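Local coordinates for XAC2610 protein (Xanthomonas axonopodis pv. citri, PDB 4QTQ), which probably acts as an immunity protein that inhibits a peptidoglycan hydrolase delivered by the bacterium's type IV secretion system, at residues A23-I28 and S76-G81; I28-H33 and H92-T97; I168-T173 and R186-T191. All coordinates share one frame; numbering follows the deposited sequence.

Contact 1. Residues A23-I28 and S76-G81; sequences ADIGGI and STFYHG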
loop_
_atom_site.group_PDB
_atom_site.type_symbol
_atom_site.label_atom_id
_atom_site.label_comp_id
_atom_site.label_asym_id
_atom_site.label_seq_id
_atom_site.Cartn_x
_atom_site.Cartn_y
_atom_site.Cartn_z
ATOM N N ALA A 23 -17.733 -7.305 5.646
ATOM C CA ALA A 23 -17.017 -7.480 6.914
ATOM C C ALA A 23 -16.992 -6.200 7.717
ATOM O O ALA A 23 -17.075 -5.112 7.154
ATOM C CB ALA A 23 -15.595 -7.950 6.650
ATOM N N ASP A 24 -16.888 -6.343 9.035
ATOM C CA ASP A 24 -16.627 -5.222 9.915
ATOM C C ASP A 24 -15.261 -5.404 10.553
ATOM O O ASP A 24 -15.040 -6.369 11.275
ATOM C CB ASP A 24 -17.689 -5.107 11.007
ATOM C CG ASP A 24 -17.585 -3.794 11.766
ATOM O OD1 ASP A 24 -18.013 -2.751 11.209
ATOM O OD2 ASP A 24 -17.066 -3.800 12.907
ATOM N N ILE A 25 -14.354 -4.469 10.286
ATOM C CA ILE A 25 -12.981 -4.567 10.757
ATOM C C ILE A 25 -12.687 -3.372 11.641
ATOM O O ILE A 25 -12.491 -2.256 11.154
ATOM C CB ILE A 25 -11.977 -4.618 9.580
ATOM C CG1 ILE A 25 -12.476 -5.555 8.478
ATOM C CG2 ILE A 25 -10.613 -5.101 10.061
ATOM C CD1 ILE A 25 -13.260 -4.877 7.369
ATOM N N GLY A 26 -12.668 -3.600 12.949
ATOM C CA GLY A 26 -12.403 -2.527 13.902
ATOM C C GLY A 26 -13.370 -1.364 13.780
ATOM O O GLY A 26 -12.979 -0.193 13.889
ATOM N N GLY A 27 -14.640 -1.687 13.546
ATOM C CA GLY A 27 -15.700 -0.677 13.516
ATOM C C GLY A 27 -15.863 0.041 12.183
ATOM O O GLY A 27 -16.675 0.961 12.073
ATOM N N ILE A 28 -15.082 -0.367 11.181
ATOM C CA ILE A 28 -15.237 0.130 9.816
ATOM C C ILE A 28 -15.809 -1.007 8.996
ATOM O O ILE A 28 -15.248 -2.105 8.980
ATOM C CB ILE A 28 -13.891 0.570 9.213
ATOM C CG1 ILE A 28 -13.302 1.743 10.011
ATOM C CG2 ILE A 28 -14.065 0.977 7.753
ATOM C CD1 ILE A 28 -11.824 1.978 9.774
ATOM N N SER A 76 -5.861 -13.851 3.541
ATOM C CA SER A 76 -5.309 -12.618 4.123
ATOM C C SER A 76 -6.040 -11.373 3.564
ATOM O O SER A 76 -5.477 -10.557 2.828
ATOM C CB SER A 76 -3.805 -12.538 3.861
ATOM O OG SER A 76 -3.188 -11.596 4.720
ATOM N N THR A 77 -7.298 -11.220 3.939
ATOM C CA THR A 77 -8.174 -10.318 3.215
ATOM C C THR A 77 -8.102 -8.873 3.716
ATOM O O THR A 77 -7.788 -7.965 2.940
ATOM C CB THR A 77 -9.624 -10.835 3.234
ATOM O OG1 THR A 77 -9.626 -12.253 3.009
ATOM C CG2 THR A 77 -10.454 -10.139 2.156
ATOM N N PHE A 78 -8.360 -8.670 5.008
ATOM C CA PHE A 78 -8.441 -7.323 5.584
ATOM C C PHE A 78 -7.476 -7.126 6.730
ATOM O O PHE A 78 -7.301 -8.012 7.580
ATOM C CB PHE A 78 -9.834 -7.034 6.134
ATOM C CG PHE A 78 -10.934 -7.193 5.136
ATOM C CD1 PHE A 78 -11.188 -6.199 4.205
ATOM C CD2 PHE A 78 -11.748 -8.315 5.153
ATOM C CE1 PHE A 78 -12.217 -6.337 3.284
ATOM C CE2 PHE A 78 -12.787 -8.449 4.249
ATOM C CZ PHE A 78 -13.020 -7.460 3.313
ATOM N N TYR A 79 -6.878 -5.941 6.766
ATOM C CA TYR A 79 -6.049 -5.522 7.882
ATOM C C TYR A 79 -6.396 -4.085 8.275
ATOM O O TYR A 79 -6.584 -3.210 7.423
ATOM C CB TYR A 79 -4.569 -5.676 7.531
ATOM C CG TYR A 79 -3.605 -5.080 8.538
ATOM C CD1 TYR A 79 -3.172 -5.806 9.659
ATOM C CD2 TYR A 79 -3.121 -3.784 8.366
ATOM C CE1 TYR A 79 -2.286 -5.249 10.568
ATOM C CE2 TYR A 79 -2.238 -3.222 9.263
ATOM C CZ TYR A 79 -1.818 -3.945 10.355
ATOM O OH TYR A 79 -0.939 -3.335 11.217
ATOM N N HIS A 80 -6.500 -3.858 9.573
ATOM C CA HIS A 80 -6.746 -2.539 10.126
ATOM C C HIS A 80 -5.685 -2.311 11.189
ATOM O O HIS A 80 -5.618 -3.031 12.179
ATOM C CB HIS A 80 -8.168 -2.480 10.696
ATOM C CG HIS A 80 -8.573 -1.133 11.221
ATOM N ND1 HIS A 80 -9.689 -0.958 12.015
ATOM C CD2 HIS A 80 -8.016 0.092 11.087
ATOM C CE1 HIS A 80 -9.806 0.318 12.336
ATOM N NE2 HIS A 80 -8.801 0.977 11.789
ATOM N N GLY A 81 -4.816 -1.340 10.949
ATOM C CA GLY A 81 -3.726 -1.057 11.862
ATOM C C GLY A 81 -2.642 -0.232 11.213
ATOM O O GLY A 81 -2.773 0.163 10.044
#
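Strand 23-25 and the type I' turn from Ile25 to Ile28, which links it to the next strand as a tight beta hairpin, pack against strand 78-80 of a second sheet, face to face as in a beta-sandwich. The two short strands run at 27° to each other with their axes 8.4 Å apart at closest approach, so side chains make most of the contact and no backbone-to-backbone hydrogen bond crosses it. Ile25 sits between Phe78 and His80. Its CD1 methyl lies over one face of the Phe78 ring, displaced toward the rim, in a CH-pi contact 4.2 Å from the ring centroid, while Thr77 CG2 covers the opposite face. Ile25 CG1 meets Phe78 CB, and Ala23 CB touches the ring from an oblique direction at Phe78 CE2, 3.7 Å away. The other branch of the isoleucine, CG2, presses on His80 CB at 3.6 Å. Because His80 CG is anti to the backbone N (chi1 -176°), the imidazole stands beside the turn, where Gly26 CA lies in the ring plane at its edge and Ile28 CD1 approaches His80 CE1 obliquely at 3.7 Å. His80 ND1 donates a weak, bent hydrogen bond to Ile25 O (3.2 Å, 125° at the hydrogen). That carbonyl also accepts the hairpin bond from Ile28 N. The stronger polar partner of the imidazole is Glu105, bonded to NE2. With this bond and the weak one to Ile25 O, the imidazole is probably restrained in its rotation, and the Glu105 carboxylate would be expected to favour its protonated form. On the turn side the polar grip is weak, and the apolar contacts of Ile25 and Ile28 carry most of it.

Contact 2. Residues I28-H33 and H92-T97; sequences IAVSVH and HSIILT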
loop_
_atom_site.group_PDB
_atom_site.type_symbol
_atom_site.label_atom_id
_atom_site.label_comp_id
_atom_site.label_asym_id
_atom_site.label_seq_id
_atom_site.Cartn_x
_atom_site.Cartn_y
_atom_site.Cartn_z
ATOM N N ILE A 28 -15.082 -0.367 11.181
ATOM C CA ILE A 28 -15.237 0.130 9.816
ATOM C C ILE A 28 -15.809 -1.007 8.996
ATOM O O ILE A 28 -15.248 -2.105 8.980
ATOM C CB ILE A 28 -13.891 0.570 9.213
ATOM C CG1 ILE A 28 -13.302 1.743 10.011
ATOM C CG2 ILE A 28 -14.065 0.977 7.753
ATOM C CD1 ILE A 28 -11.824 1.978 9.774
ATOM N N ALA A 29 -16.929 -0.756 8.325
ATOM C CA ALA A 29 -17.571 -1.797 7.524
ATOM C C ALA A 29 -17.019 -1.721 6.121
ATOM O O ALA A 29 -16.911 -0.631 5.552
ATOM C CB ALA A 29 -19.081 -1.626 7.514
ATOM N N VAL A 30 -16.655 -2.874 5.571
ATOM C CA VAL A 30 -16.122 -2.943 4.217
ATOM C C VAL A 30 -16.821 -4.066 3.463
ATOM O O VAL A 30 -16.906 -5.201 3.958
ATOM C CB VAL A 30 -14.601 -3.211 4.185
ATOM C CG1 VAL A 30 -14.091 -3.132 2.748
ATOM C CG2 VAL A 30 -13.849 -2.223 5.065
ATOM N N SER A 31 -17.341 -3.731 2.286
ATOM C CA SER A 31 -17.941 -4.721 1.405
ATOM C C SER A 31 -17.245 -4.708 0.057
ATOM O O SER A 31 -16.726 -3.685 -0.371
ATOM C CB SER A 31 -19.443 -4.470 1.234
ATOM O OG SER A 31 -19.705 -3.232 0.595
ATOM N N VAL A 32 -17.234 -5.860 -0.595
ATOM C CA VAL A 32 -16.653 -6.014 -1.920
ATOM C C VAL A 32 -17.736 -6.611 -2.812
ATOM O O VAL A 32 -18.430 -7.543 -2.404
ATOM C CB VAL A 32 -15.428 -6.965 -1.914
ATOM C CG1 VAL A 32 -14.827 -7.078 -3.315
ATOM C CG2 VAL A 32 -14.372 -6.494 -0.923
ATOM N N HIS A 33 -17.890 -6.044 -4.005
ATOM C CA HIS A 33 -18.797 -6.556 -5.010
ATOM C C HIS A 33 -17.980 -6.760 -6.295
ATOM O O HIS A 33 -17.537 -5.786 -6.910
ATOM C CB HIS A 33 -19.946 -5.557 -5.201
ATOM C CG HIS A 33 -20.356 -4.872 -3.930
ATOM N ND1 HIS A 33 -21.339 -5.366 -3.102
ATOM C CD2 HIS A 33 -19.882 -3.755 -3.328
ATOM C CE1 HIS A 33 -21.469 -4.571 -2.055
ATOM N NE2 HIS A 33 -20.597 -3.586 -2.168
ATOM N N HIS A 92 -1.955 -8.026 2.565
ATOM C CA HIS A 92 -3.411 -8.120 2.647
ATOM C C HIS A 92 -3.995 -7.487 1.409
ATOM O O HIS A 92 -3.356 -6.641 0.799
ATOM C CB HIS A 92 -3.942 -7.407 3.897
ATOM C CG HIS A 92 -3.712 -8.161 5.168
ATOM N ND1 HIS A 92 -2.512 -8.131 5.845
ATOM C CD2 HIS A 92 -4.532 -8.959 5.893
ATOM C CE1 HIS A 92 -2.599 -8.881 6.928
ATOM N NE2 HIS A 92 -3.814 -9.395 6.979
ATOM N N SER A 93 -5.209 -7.898 1.041
ATOM C CA SER A 93 -5.904 -7.313 -0.121
ATOM C C SER A 93 -6.398 -5.875 0.131
ATOM O O SER A 93 -6.317 -5.018 -0.756
ATOM C CB SER A 93 -7.091 -8.187 -0.525
ATOM O OG SER A 93 -6.657 -9.458 -0.964
ATOM N N ILE A 94 -6.927 -5.622 1.335
ATOM C CA ILE A 94 -7.567 -4.340 1.643
ATOM C C ILE A 94 -7.150 -3.903 3.036
ATOM O O ILE A 94 -7.449 -4.595 4.015
ATOM C CB ILE A 94 -9.107 -4.447 1.572
ATOM C CG1 ILE A 94 -9.559 -4.683 0.128
ATOM C CG2 ILE A 94 -9.769 -3.187 2.141
ATOM C CD1 ILE A 94 -10.994 -5.134 0.005
ATOM N N ILE A 95 -6.458 -2.766 3.098
ATOM C CA ILE A 95 -5.811 -2.242 4.326
ATOM C C ILE A 95 -6.361 -0.851 4.728
ATOM O O ILE A 95 -6.367 0.097 3.932
ATOM C CB ILE A 95 -4.285 -2.134 4.101
ATOM C CG1 ILE A 95 -3.675 -3.532 3.896
ATOM C CG2 ILE A 95 -3.584 -1.372 5.234
ATOM C CD1 ILE A 95 -2.591 -3.566 2.835
ATOM N N LEU A 96 -6.822 -0.761 5.967
ATOM C CA LEU A 96 -7.293 0.475 6.600
ATOM C C LEU A 96 -6.227 0.959 7.592
ATOM O O LEU A 96 -5.892 0.272 8.560
ATOM C CB LEU A 96 -8.610 0.225 7.338
ATOM C CG LEU A 96 -9.658 -0.652 6.656
ATOM C CD1 LEU A 96 -10.785 -0.967 7.626
ATOM C CD2 LEU A 96 -10.196 0.029 5.415
ATOM N N THR A 97 -5.675 2.136 7.323
ATOM C CA THR A 97 -4.510 2.631 8.029
ATOM C C THR A 97 -4.393 4.123 7.741
ATOM O O THR A 97 -4.670 4.563 6.622
ATOM C CB THR A 97 -3.229 1.894 7.567
ATOM O OG1 THR A 97 -2.139 2.240 8.419
ATOM C CG2 THR A 97 -2.860 2.249 6.111
#
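Leu96 CG is anti to the carbonyl carbon (chi1 -42°) and CD1 then extends onward, which carries this methyl to the side chain of Ile28. On the facing strand, Ile28 CG1 is likewise anti to its carbonyl carbon (chi1 -63°). The two side chains meet tip to tip, and the single methyl Leu96 CD1 touches three carbons of the isoleucine: it is 3.8 Å from Ile28 CD1 and about equally close to CB and CG2, so that it rests against the branch point as well as the end. Val30 also reaches toward Leu96 tip to tip, its CG2 lying 4.2 Å from Leu96 CD1, and the leucine methyl thus bridges two successive inward-facing residues of strand 28-33. The other methyl of Val30, CG1, is more loosely placed, 4.4 Å from Ile94 CG2.

These residues belong to the interior of a beta-sandwich. Strand 28-33, from the four-stranded antiparallel sheet, faces strand 94-97 of the mixed sheet; the short axes come within 10.3 Å and cross at 159°, a nearly antiparallel course. Between these two strands the contact is purely apolar, with no hydrogen bond across it. Every second residue of each strand points inward, Ile28, Val30 and Val32 on one side, Ile94 and Leu96 on the other, and all five are buried. Neighbouring strands close the layer around them: Phe78 packs on both Val30 and Ile94, and Ile25 and Val53 flank Val30 within its own sheet. Farther along, Val32 and Ile94 slide past each other in opposite directions, and Val32 CG2 comes to 3.8 Å from Ile94 CD1, the end of the longer isoleucine branch.

Contact 3. Residues I168-T173 and R186-T191; sequences IHVFDT and RLTEDT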
loop_
_atom_site.group_PDB
_atom_site.type_symbol
_atom_site.label_atom_id
_atom_site.label_comp_id
_atom_site.label_asym_id
_atom_site.label_seq_id
_atom_site.Cartn_x
_atom_site.Cartn_y
_atom_site.Cartn_z
ATOM N N ILE A 168 22.019 -5.709 -5.089
ATOM C CA ILE A 168 21.716 -4.283 -5.164
ATOM C C ILE A 168 20.418 -4.050 -4.403
ATOM O O ILE A 168 19.386 -4.633 -4.726
ATOM C CB ILE A 168 21.637 -3.759 -6.614
ATOM C CG1 ILE A 168 23.036 -3.790 -7.237
ATOM C CG2 ILE A 168 21.098 -2.335 -6.629
ATOM C CD1 ILE A 168 23.084 -3.396 -8.696
ATOM N N HIS A 169 20.500 -3.222 -3.365
ATOM C CA HIS A 169 19.356 -2.873 -2.545
ATOM C C HIS A 169 19.224 -1.371 -2.530
ATOM O O HIS A 169 20.217 -0.654 -2.353
ATOM C CB HIS A 169 19.542 -3.371 -1.115
ATOM C CG HIS A 169 19.740 -4.848 -1.020
ATOM N ND1 HIS A 169 20.966 -5.417 -0.754
ATOM C CD2 HIS A 169 18.873 -5.876 -1.178
ATOM C CE1 HIS A 169 20.846 -6.732 -0.748
ATOM N NE2 HIS A 169 19.587 -7.037 -1.006
ATOM N N VAL A 170 17.996 -0.899 -2.707
ATOM C CA VAL A 170 17.710 0.533 -2.690
ATOM C C VAL A 170 16.732 0.806 -1.557
ATOM O O VAL A 170 15.723 0.105 -1.424
ATOM C CB VAL A 170 17.136 1.020 -4.025
ATOM C CG1 VAL A 170 16.870 2.526 -3.974
ATOM C CG2 VAL A 170 18.086 0.660 -5.160
ATOM N N PHE A 171 17.066 1.788 -0.724
ATOM C CA PHE A 171 16.260 2.130 0.437
ATOM C C PHE A 171 15.817 3.573 0.278
ATOM O O PHE A 171 16.626 4.484 0.342
ATOM C CB PHE A 171 17.050 1.945 1.737
ATOM C CG PHE A 171 17.602 0.556 1.922
ATOM C CD1 PHE A 171 16.822 -0.447 2.467
ATOM C CD2 PHE A 171 18.909 0.254 1.550
ATOM C CE1 PHE A 171 17.329 -1.727 2.632
ATOM C CE2 PHE A 171 19.415 -1.018 1.716
ATOM C CZ PHE A 171 18.628 -2.010 2.260
ATOM N N ASP A 172 14.524 3.756 0.045
ATOM C CA ASP A 172 13.941 5.072 -0.220
ATOM C C ASP A 172 13.212 5.611 0.996
ATOM O O ASP A 172 12.533 4.868 1.704
ATOM C CB ASP A 172 12.970 4.988 -1.399
ATOM C CG ASP A 172 13.678 4.942 -2.722
ATOM O OD1 ASP A 172 14.872 5.272 -2.779
ATOM O OD2 ASP A 172 13.044 4.598 -3.730
ATOM N N THR A 173 13.365 6.908 1.229
ATOM C CA THR A 173 12.629 7.601 2.272
ATOM C C THR A 173 11.898 8.776 1.621
ATOM O O THR A 173 12.501 9.573 0.879
ATOM C CB THR A 173 13.548 8.074 3.421
ATOM O OG1 THR A 173 14.128 6.932 4.077
ATOM C CG2 THR A 173 12.769 8.899 4.446
ATOM N N ARG A 186 17.646 8.508 -1.087
ATOM C CA ARG A 186 17.784 7.204 -1.713
ATOM C C ARG A 186 19.172 6.655 -1.368
ATOM O O ARG A 186 20.189 7.272 -1.715
ATOM C CB ARG A 186 17.609 7.304 -3.230
ATOM C CG ARG A 186 17.674 5.948 -3.919
ATOM C CD ARG A 186 17.787 6.003 -5.428
ATOM N NE ARG A 186 16.768 6.808 -6.095
ATOM C CZ ARG A 186 15.490 6.464 -6.257
ATOM N NH1 ARG A 186 15.007 5.334 -5.755
ATOM N NH2 ARG A 186 14.675 7.285 -6.906
ATOM N N LEU A 187 19.191 5.511 -0.677
ATOM C CA LEU A 187 20.418 4.820 -0.302
ATOM C C LEU A 187 20.562 3.582 -1.183
ATOM O O LEU A 187 19.726 2.691 -1.126
ATOM C CB LEU A 187 20.390 4.377 1.172
ATOM C CG LEU A 187 20.155 5.399 2.288
ATOM C CD1 LEU A 187 20.439 4.762 3.648
ATOM C CD2 LEU A 187 20.998 6.656 2.113
ATOM N N THR A 188 21.605 3.545 -2.010
ATOM C CA THR A 188 21.861 2.400 -2.883
ATOM C C THR A 188 23.074 1.634 -2.360
ATOM O O THR A 188 24.166 2.201 -2.234
ATOM C CB THR A 188 22.125 2.836 -4.339
ATOM O OG1 THR A 188 21.009 3.585 -4.824
ATOM C CG2 THR A 188 22.340 1.615 -5.244
ATOM N N GLU A 189 22.876 0.363 -2.038
ATOM C CA GLU A 189 23.968 -0.497 -1.585
ATOM C C GLU A 189 24.249 -1.557 -2.637
ATOM O O GLU A 189 23.332 -2.242 -3.074
ATOM C CB GLU A 189 23.614 -1.170 -0.271
ATOM C CG GLU A 189 23.295 -0.198 0.852
ATOM C CD GLU A 189 23.386 -0.850 2.217
ATOM O OE1 GLU A 189 23.180 -2.086 2.302
ATOM O OE2 GLU A 189 23.669 -0.128 3.202
ATOM N N ASP A 190 25.514 -1.676 -3.030
ATOM C CA ASP A 190 25.956 -2.639 -4.036
ATOM C C ASP A 190 26.972 -3.594 -3.388
ATOM O O ASP A 190 28.096 -3.190 -3.047
ATOM C CB ASP A 190 26.572 -1.884 -5.221
ATOM C CG ASP A 190 27.003 -2.795 -6.370
ATOM O OD1 ASP A 190 27.231 -4.012 -6.168
ATOM O OD2 ASP A 190 27.125 -2.262 -7.497
ATOM N N THR A 191 26.562 -4.848 -3.205
ATOM C CA THR A 191 27.396 -5.887 -2.587
ATOM C C THR A 191 27.783 -6.986 -3.590
ATOM O O THR A 191 27.992 -8.147 -3.209
ATOM C CB THR A 191 26.663 -6.498 -1.370
ATOM O OG1 THR A 191 26.385 -5.459 -0.429
ATOM C CG2 THR A 191 27.496 -7.570 -0.666
HETATM O O HOH W 1 23.314 -4.940 -1.545
#
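Strands 168-176 and 181-190 form a beta hairpin within the six-stranded antiparallel sheet of the C-terminal part, and the contact joins His169 to Glu189 and Phe171 to Leu187 as hydrogen-bonded pairs. Four backbone bonds hold the ladder; Phe171 N to Leu187 O is 2.8 Å, and Glu189 N to His169 O is nearly straight (176° at the hydrogen). The non-hydrogen-bonded pairs alternate with these, Val170 with Thr188 between them and Ile168 with Asp190 beyond; CA-H groups of Ile168, Val170 and Thr188 point at carbonyl oxygens of the partner strand.

Side-chain packing is split between the two faces. On the one bearing Phe171 and Leu187, their CB atoms meet, and Glu189 crosses the Phe171 ring obliquely, the carboxylate plane 83° from that of the ring. On the other, Val170 CG1 packs on Arg186 CG at 3.5 Å and lies in plane at the edge of the guanidinium.

The charged contact is Asp172 with Arg186. The arginine chain is extended through CD, chi1 and chi2 both anti, and bends at chi3 (-53°), which sets NE. Its side chain runs beside that of Asp172; Arg186 NH1 forms a salt bridge to Asp172 OD2 at 2.9 Å, with OD1 almost as near.

At the other end of the ladder, a water donates to Glu189 O at 3.1 Å.

How the contacts relate
From the N terminus, the chain passes through strand 20-25, turns into strand 28-33, and only some forty-five residues later reaches strand 78-80, where contact 1 closes its loop. Strand 94-97 follows and closes contact 2. The segments of these two contacts alternate, so they cross along the chain; they share Ile28 and their centres are about 6 Å apart. Together they tie the four-stranded sheet to the mixed sheet by two adjacent strands from each. Contact 3 comes later in series, a local hairpin spanning twelve intervening residues. It lies on the opposite side of the chain's centre, its centre about 33 Å from that of contact 1 and about 32 Å from that of contact 2, and belongs to the separate C-terminal sheet.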